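Aldolase (Escherichia coli, PDB 6VOP) is a putative class II aldolase of the aldolase and adducin N-terminal domain family, whose specific role has not been established. Local coordinates at residues 84-89 and 168-173. The protein carries 2 engineered substitutions. Sequence-based numbering, arbitrary orientation.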
loop_
_atom_site.group_PDB
_atom_site.type_symbol
_atom_site.label_atom_id
_atom_site.label_comp_id
_atom_site.label_asym_id
_atom_site.label_seq_id
_atom_site.Cartn_x
_atom_site.Cartn_y
_atom_site.Cartn_z
ATOM N N LEU A 84 2.721 30.748 5.063
ATOM C CA LEU A 84 2.478 32.023 5.728
ATOM C C LEU A 84 1.377 32.817 5.040
ATOM O O LEU A 84 0.639 33.555 5.702
ATOM C CB LEU A 84 3.769 32.838 5.777
ATOM C CG LEU A 84 4.880 32.290 6.672
ATOM C CD1 LEU A 84 6.240 32.707 6.145
ATOM C CD2 LEU A 84 4.690 32.771 8.101
ATOM N N ALA A 85 1.254 32.684 3.717
ATOM C CA ALA A 85 0.185 33.372 3.002
ATOM C C ALA A 85 -1.186 32.891 3.454
ATOM O O ALA A 85 -2.128 33.686 3.534
ATOM C CB ALA A 85 0.351 33.177 1.496
ATOM N N LEU A 86 -1.313 31.599 3.765
ATOM C CA LEU A 86 -2.598 31.067 4.204
ATOM C C LEU A 86 -2.936 31.528 5.616
ATOM O O LEU A 86 -4.093 31.847 5.909
ATOM C CB LEU A 86 -2.585 29.543 4.124
ATOM C CG LEU A 86 -2.338 28.985 2.723
ATOM C CD1 LEU A 86 -2.073 27.488 2.775
ATOM C CD2 LEU A 86 -3.515 29.300 1.813
ATOM N N TYR A 87 -1.942 31.565 6.504
ATOM C CA TYR A 87 -2.193 32.022 7.866
ATOM C C TYR A 87 -2.549 33.502 7.904
ATOM O O TYR A 87 -3.373 33.918 8.726
ATOM C CB TYR A 87 -0.974 31.752 8.751
ATOM C CG TYR A 87 -0.663 30.287 8.964
ATOM C CD1 TYR A 87 -1.573 29.444 9.592
ATOM C CD2 TYR A 87 0.547 29.750 8.550
ATOM C CE1 TYR A 87 -1.286 28.103 9.792
ATOM C CE2 TYR A 87 0.841 28.411 8.742
ATOM C CZ TYR A 87 -0.076 27.594 9.366
ATOM O OH TYR A 87 0.220 26.263 9.560
ATOM N N ARG A 88 -1.949 34.306 7.027
ATOM C CA ARG A 88 -2.181 35.743 7.025
ATOM C C ARG A 88 -3.522 36.137 6.422
ATOM O O ARG A 88 -3.921 37.299 6.553
ATOM C CB ARG A 88 -1.056 36.454 6.268
ATOM C CG ARG A 88 0.254 36.534 7.030
ATOM C CD ARG A 88 1.176 37.577 6.429
ATOM N NE ARG A 88 1.870 37.082 5.245
ATOM C CZ ARG A 88 3.115 36.621 5.245
ATOM N NH1 ARG A 88 3.813 36.588 6.373
ATOM N NH2 ARG A 88 3.666 36.192 4.117
ATOM N N ASN A 89 -4.223 35.212 5.766
ATOM C CA ASN A 89 -5.489 35.526 5.115
ATOM C C ASN A 89 -6.629 34.634 5.583
ATOM O O ASN A 89 -7.721 34.686 5.004
ATOM C CB ASN A 89 -5.339 35.439 3.594
ATOM C CG ASN A 89 -4.513 36.578 3.030
ATOM O OD1 ASN A 89 -5.051 37.608 2.620
ATOM N ND2 ASN A 89 -3.196 36.403 3.015
ATOM N N VAL A 168 -2.872 21.066 -1.284
ATOM C CA VAL A 168 -2.458 21.857 -0.128
ATOM C C VAL A 168 -3.705 22.049 0.727
ATOM O O VAL A 168 -4.656 22.710 0.298
ATOM C CB VAL A 168 -1.856 23.215 -0.520
ATOM C CG1 VAL A 168 -1.691 24.096 0.708
ATOM C CG2 VAL A 168 -0.520 23.027 -1.224
ATOM N N VAL A 169 -3.708 21.469 1.926
ATOM C CA VAL A 169 -4.896 21.416 2.769
ATOM C C VAL A 169 -4.609 22.108 4.095
ATOM O O VAL A 169 -3.517 21.973 4.655
ATOM C CB VAL A 169 -5.360 19.962 2.996
ATOM C CG1 VAL A 169 -6.696 19.937 3.704
ATOM C CG2 VAL A 169 -5.456 19.222 1.668
ATOM N N CYS A 170 -5.596 22.848 4.591
ATOM C CA CYS A 170 -5.514 23.567 5.853
ATOM C C CYS A 170 -6.414 22.901 6.889
ATOM O O CYS A 170 -7.161 21.964 6.595
ATOM C CB CYS A 170 -5.908 25.035 5.666
ATOM S SG CYS A 170 -4.869 25.970 4.530
ATOM N N GLY A 171 -6.343 23.408 8.114
ATOM C CA GLY A 171 -7.178 22.904 9.186
ATOM C C GLY A 171 -6.999 23.733 10.434
ATOM O O GLY A 171 -6.007 24.455 10.588
ATOM N N GLU A 172 -7.983 23.629 11.325
ATOM C CA GLU A 172 -7.912 24.293 12.620
ATOM C C GLU A 172 -7.010 23.555 13.602
ATOM O O GLU A 172 -6.838 24.015 14.736
ATOM C CB GLU A 172 -9.320 24.456 13.202
ATOM C CG GLU A 172 -10.272 25.213 12.273
ATOM C CD GLU A 172 -11.579 25.616 12.945
ATOM O OE1 GLU A 172 -12.641 25.503 12.294
ATOM O OE2 GLU A 172 -11.545 26.049 14.117
ATOM N N SER A 173 -6.439 22.428 13.185
ATOM C CA SER A 173 -5.436 21.698 13.947
ATOM C C SER A 173 -4.696 20.796 12.972
ATOM O O SER A 173 -5.195 20.496 11.885
ATOM C CB SER A 173 -6.062 20.882 15.085
ATOM O OG SER A 173 -6.752 19.748 14.590
#
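Leu-86 reaches from helix 80-89 to the Val-168 and Cys-170 side chains of strand 166-171, joining a helix to one face of the central mixed sheet of this AraD-like, class II aldolase fold. The CA atoms of Leu-86 and Cys-170 stand 8.2 Å apart, so side chains alone bridge the two elements, and no hydrogen bond crosses. Followed outward, Leu-86 CB points toward the strand and is already 4.3 Å from Cys-170 SG. CG, anti to the carbonyl carbon (chi1 -60°), keeps about that distance from the sulfur, while the chi2 of 169° extends CD1 onward to the sheet. CD1 makes the closest approaches: 4.0 Å to CG1 of Val-168 and 3.6 Å to SG of Cys-170. CD2 hangs back, 4.5 Å from that SG. Alternation along the strand explains the pairing, since Val-168 and Cys-170 point to the helix whereas Val-169, between them, turns to helix 174-194. Val-96 of the adjacent strand 95-99 and Leu-150 of helix 144-153 also touch Leu-86, placing it in a buried apolar layer. Within 84-89, the Asn-89 amide turns back on the backbone: ND2 donates to Ala-85 O over 3.0 Å, nearly straight at 164° and in the carbonyl plane.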